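Local coordinates for aminotransferase, class III (Deinococcus radiodurans, PDB 3I4J), which probably works as a pyridoxal-phosphate-dependent transaminase of the class III family, moving amino groups between substrates, at residues 373-385 with 417-429. The protein carries 1 engineered substitution. Residues are numbered along the deposited sequence; the frame is centred on the assembly and turned at random.
Sequences SRIGAAALKRGLI and LLALLAGALEDVL
Arg382 reaches across to Asp427 and grips its carboxylate side-on with two nitrogens. NE of Arg382 donates to OD2 of Asp427 at 2.6 Å and NH2 to OD1 at 3.0 Å, both nearly straight and on the syn side. The two flat groups lie only 15° from coplanar, so the pair of bonds fixes the rotation of each. One face of the guanidinium rests on CA of Gly423, where a side chain would collide with it. The Arg382 side chain is a knob in the hole formed by Leu420, Gly423, Ala424 and Asp427. Beside this salt bridge the helices meet through small residues: CB of Ala424 lies 3.9 Å from CB of Ala379 and touches Ala378, letting the axes of the helical segments come within 8.2 Å, their N-to-C directions 125° apart. Both helices belong to the C-terminal domain of the fold-type I pyridoxal-phosphate enzymes, where helix 411-428 packs on helix 318-339 and, through Leu421, on strand 400-403 of a small antiparallel sheet. Nearer the N-terminal end of helix 372-382, Ile375 presses CD1 tightly on CD2 of Leu425 at 3.4 Å, while its CG1, placed beside the backbone N (chi1 -68°), meets CG2 of Val428 at 3.9 Å. An alanine here is likely to open a gap, leaving CD2 of Leu425 and CG2 of Val428 with less to pack against. Beyond the other end, Leu384 lays CB on CB of Leu420 at 3.9 Å and directs CD1 to Leu417 and CD2 to Leu421. A Schellman motif positions this leucine: Gly383, at positive phi, is first to leave helical angles; N of Leu384 bonds back to O of Ala379 and N of Gly383 to O of Leu380, while backbone bonds of Gly383 and Ile385 with Leu32 tie the exit to strand 30-32.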
loop_
_atom_site.group_PDB
_atom_site.type_symbol
_atom_site.label_atom_id
_atom_site.label_comp_id
_atom_site.label_asym_id
_atom_site.label_seq_id
_atom_site.Cartn_x
_atom_site.Cartn_y
_atom_site.Cartn_z
ATOM N N SER C 373 -21.678 -12.189 12.980
ATOM C CA SER C 373 -21.205 -13.020 11.882
ATOM C C SER C 373 -22.329 -13.953 11.445
ATOM O O SER C 373 -22.466 -14.269 10.265
ATOM C CB SER C 373 -19.993 -13.841 12.327
ATOM O OG SER C 373 -20.314 -14.654 13.442
ATOM N N ARG C 374 -23.129 -14.391 12.411
ATOM C CA ARG C 374 -24.251 -15.279 12.136
ATOM C C ARG C 374 -25.279 -14.541 11.289
ATOM O O ARG C 374 -25.836 -15.102 10.344
ATOM C CB ARG C 374 -24.872 -15.754 13.454
ATOM C CG ARG C 374 -23.918 -16.611 14.279
ATOM C CD ARG C 374 -24.375 -16.812 15.718
ATOM N NE ARG C 374 -23.391 -17.587 16.475
ATOM C CZ ARG C 374 -23.446 -17.809 17.785
ATOM N NH1 ARG C 374 -24.444 -17.315 18.506
ATOM N NH2 ARG C 374 -22.500 -18.530 18.376
ATOM N N ILE C 375 -25.526 -13.279 11.622
ATOM C CA ILE C 375 -26.474 -12.473 10.865
ATOM C C ILE C 375 -25.827 -12.067 9.546
ATOM O O ILE C 375 -26.509 -11.892 8.537
ATOM C CB ILE C 375 -26.894 -11.210 11.645
ATOM C CG1 ILE C 375 -27.729 -11.618 12.861
ATOM C CG2 ILE C 375 -27.683 -10.269 10.742
ATOM C CD1 ILE C 375 -28.272 -10.455 13.661
ATOM N N GLY C 376 -24.506 -11.923 9.561
ATOM C CA GLY C 376 -23.790 -11.554 8.354
ATOM C C GLY C 376 -23.848 -12.671 7.331
ATOM O O GLY C 376 -24.047 -12.429 6.140
ATOM N N ALA C 377 -23.679 -13.904 7.800
ATOM C CA ALA C 377 -23.718 -15.067 6.922
ATOM C C ALA C 377 -25.114 -15.215 6.331
ATOM O O ALA C 377 -25.267 -15.490 5.138
ATOM C CB ALA C 377 -23.341 -16.323 7.701
ATOM N N ALA C 378 -26.130 -15.028 7.172
ATOM C CA ALA C 378 -27.515 -15.136 6.733
ATOM C C ALA C 378 -27.815 -14.050 5.708
ATOM O O ALA C 378 -28.531 -14.284 4.731
ATOM C CB ALA C 378 -28.457 -15.013 7.925
ATOM N N ALA C 379 -27.260 -12.861 5.931
ATOM C CA ALA C 379 -27.456 -11.743 5.017
ATOM C C ALA C 379 -26.835 -12.085 3.666
ATOM O O ALA C 379 -27.441 -11.867 2.614
ATOM C CB ALA C 379 -26.812 -10.485 5.583
ATOM N N LEU C 380 -25.621 -12.625 3.699
ATOM C CA LEU C 380 -24.925 -12.993 2.475
ATOM C C LEU C 380 -25.776 -13.993 1.700
ATOM O O LEU C 380 -25.949 -13.868 0.489
ATOM C CB LEU C 380 -23.560 -13.609 2.799
ATOM C CG LEU C 380 -22.653 -13.885 1.596
ATOM C CD1 LEU C 380 -22.330 -12.579 0.896
ATOM C CD2 LEU C 380 -21.375 -14.568 2.055
ATOM N N LYS C 381 -26.308 -14.979 2.418
ATOM C CA LYS C 381 -27.153 -16.013 1.828
ATOM C C LYS C 381 -28.285 -15.369 1.032
ATOM O O LYS C 381 -28.647 -15.844 -0.047
ATOM C CB LYS C 381 -27.744 -16.892 2.932
ATOM C CG LYS C 381 -27.745 -18.385 2.635
ATOM C CD LYS C 381 -26.328 -18.941 2.628
ATOM C CE LYS C 381 -26.324 -20.462 2.572
ATOM N NZ LYS C 381 -26.989 -20.990 1.346
ATOM N N ARG C 382 -28.841 -14.286 1.573
ATOM C CA ARG C 382 -29.934 -13.573 0.916
ATOM C C ARG C 382 -29.457 -12.564 -0.117
ATOM O O ARG C 382 -30.264 -11.952 -0.815
ATOM C CB ARG C 382 -30.809 -12.867 1.953
ATOM C CG ARG C 382 -31.789 -13.792 2.647
ATOM C CD ARG C 382 -32.463 -13.111 3.822
ATOM N NE ARG C 382 -33.452 -13.984 4.448
ATOM C CZ ARG C 382 -34.707 -14.118 4.033
ATOM N NH1 ARG C 382 -35.147 -13.430 2.989
ATOM N NH2 ARG C 382 -35.521 -14.950 4.663
ATOM N N GLY C 383 -28.146 -12.377 -0.211
ATOM C CA GLY C 383 -27.623 -11.447 -1.194
ATOM C C GLY C 383 -27.317 -10.055 -0.678
ATOM O O GLY C 383 -27.415 -9.079 -1.422
ATOM N N LEU C 384 -26.949 -9.959 0.593
ATOM C CA LEU C 384 -26.610 -8.674 1.191
ATOM C C LEU C 384 -25.201 -8.709 1.777
ATOM O O LEU C 384 -24.890 -9.553 2.617
ATOM C CB LEU C 384 -27.607 -8.303 2.294
ATOM C CG LEU C 384 -27.297 -6.992 3.032
ATOM C CD1 LEU C 384 -27.366 -5.827 2.056
ATOM C CD2 LEU C 384 -28.288 -6.793 4.178
ATOM N N ILE C 385 -24.355 -7.789 1.324
ATOM C CA ILE C 385 -22.983 -7.689 1.803
ATOM C C ILE C 385 -22.939 -6.765 3.022
ATOM O O ILE C 385 -23.498 -5.668 2.992
ATOM C CB ILE C 385 -22.048 -7.078 0.728
ATOM C CG1 ILE C 385 -22.109 -7.894 -0.567
ATOM C CG2 ILE C 385 -20.619 -7.017 1.257
ATOM C CD1 ILE C 385 -21.648 -9.323 -0.412
ATOM N N LEU C 417 -32.205 -2.843 0.665
ATOM C CA LEU C 417 -31.182 -3.233 1.628
ATOM C C LEU C 417 -31.869 -3.580 2.950
ATOM O O LEU C 417 -31.573 -4.602 3.568
ATOM C CB LEU C 417 -30.189 -2.081 1.821
ATOM C CG LEU C 417 -29.001 -2.244 2.772
ATOM C CD1 LEU C 417 -27.985 -1.140 2.490
ATOM C CD2 LEU C 417 -29.467 -2.188 4.216
ATOM N N LEU C 418 -32.795 -2.723 3.369
ATOM C CA LEU C 418 -33.532 -2.939 4.613
ATOM C C LEU C 418 -34.334 -4.243 4.575
ATOM O O LEU C 418 -34.395 -4.968 5.567
ATOM C CB LEU C 418 -34.463 -1.749 4.883
ATOM C CG LEU C 418 -33.765 -0.433 5.252
ATOM C CD1 LEU C 418 -34.731 0.725 5.118
ATOM C CD2 LEU C 418 -33.225 -0.512 6.675
ATOM N N ALA C 419 -34.937 -4.545 3.428
ATOM C CA ALA C 419 -35.721 -5.768 3.281
ATOM C C ALA C 419 -34.823 -6.992 3.419
ATOM O O ALA C 419 -35.189 -7.978 4.061
ATOM C CB ALA C 419 -36.423 -5.780 1.928
ATOM N N LEU C 420 -33.642 -6.927 2.813
ATOM C CA LEU C 420 -32.697 -8.034 2.884
ATOM C C LEU C 420 -32.212 -8.228 4.318
ATOM O O LEU C 420 -32.078 -9.356 4.796
ATOM C CB LEU C 420 -31.505 -7.768 1.961
ATOM C CG LEU C 420 -31.834 -7.652 0.468
ATOM C CD1 LEU C 420 -30.581 -7.259 -0.296
ATOM C CD2 LEU C 420 -32.398 -8.974 -0.056
ATOM N N LEU C 421 -31.946 -7.122 5.003
ATOM C CA LEU C 421 -31.474 -7.184 6.376
ATOM C C LEU C 421 -32.548 -7.787 7.278
ATOM O O LEU C 421 -32.249 -8.597 8.152
ATOM C CB LEU C 421 -31.103 -5.784 6.876
ATOM C CG LEU C 421 -30.458 -5.750 8.260
ATOM C CD1 LEU C 421 -29.109 -6.450 8.201
ATOM C CD2 LEU C 421 -30.285 -4.307 8.719
ATOM N N ALA C 422 -33.797 -7.386 7.056
ATOM C CA ALA C 422 -34.915 -7.894 7.843
ATOM C C ALA C 422 -35.000 -9.409 7.677
ATOM O O ALA C 422 -35.293 -10.133 8.627
ATOM C CB ALA C 422 -36.214 -7.235 7.396
ATOM N N GLY C 423 -34.730 -9.885 6.465
ATOM C CA GLY C 423 -34.768 -11.313 6.214
ATOM C C GLY C 423 -33.686 -12.045 6.983
ATOM O O GLY C 423 -33.926 -13.119 7.539
ATOM N N ALA C 424 -32.487 -11.466 7.008
ATOM C CA ALA C 424 -31.357 -12.055 7.717
ATOM C C ALA C 424 -31.652 -12.110 9.212
ATOM O O ALA C 424 -31.380 -13.114 9.874
ATOM C CB ALA C 424 -30.090 -11.234 7.464
ATOM N N LEU C 425 -32.204 -11.022 9.741
ATOM C CA LEU C 425 -32.544 -10.960 11.158
ATOM C C LEU C 425 -33.602 -12.014 11.470
ATOM O O LEU C 425 -33.571 -12.643 12.527
ATOM C CB LEU C 425 -33.065 -9.565 11.519
ATOM C CG LEU C 425 -32.028 -8.438 11.501
ATOM C CD1 LEU C 425 -32.716 -7.086 11.652
ATOM C CD2 LEU C 425 -31.024 -8.658 12.623
ATOM N N GLU C 426 -34.534 -12.205 10.540
ATOM C CA GLU C 426 -35.592 -13.194 10.707
ATOM C C GLU C 426 -35.005 -14.607 10.734
ATOM O O GLU C 426 -35.392 -15.431 11.561
ATOM C CB GLU C 426 -36.607 -13.073 9.566
ATOM C CG GLU C 426 -37.637 -14.200 9.495
ATOM C CD GLU C 426 -38.521 -14.275 10.724
ATOM O OE1 GLU C 426 -39.126 -13.245 11.089
ATOM O OE2 GLU C 426 -38.618 -15.367 11.325
ATOM N N ASP C 427 -34.068 -14.880 9.830
ATOM C CA ASP C 427 -33.443 -16.198 9.762
ATOM C C ASP C 427 -32.726 -16.561 11.061
ATOM O O ASP C 427 -32.886 -17.665 11.583
ATOM C CB ASP C 427 -32.430 -16.267 8.608
ATOM C CG ASP C 427 -33.042 -15.926 7.261
ATOM O OD1 ASP C 427 -34.193 -16.332 7.003
ATOM O OD2 ASP C 427 -32.358 -15.262 6.451
ATOM N N VAL C 428 -31.937 -15.626 11.580
ATOM C CA VAL C 428 -31.175 -15.859 12.801
ATOM C C VAL C 428 -31.986 -15.700 14.083
ATOM O O VAL C 428 -31.911 -16.540 14.979
ATOM C CB VAL C 428 -29.955 -14.912 12.873
ATOM C CG1 VAL C 428 -29.152 -15.184 14.134
ATOM C CG2 VAL C 428 -29.086 -15.097 11.640
ATOM N N LEU C 429 -32.760 -14.624 14.168
ATOM C CA LEU C 429 -33.562 -14.354 15.356
ATOM C C LEU C 429 -34.959 -14.961 15.272
ATOM O O LEU C 429 -35.304 -15.521 14.212
ATOM C CB LEU C 429 -33.669 -12.842 15.574
ATOM C CG LEU C 429 -32.345 -12.077 15.657
ATOM C CD1 LEU C 429 -32.618 -10.582 15.684
ATOM C CD2 LEU C 429 -31.576 -12.512 16.894
#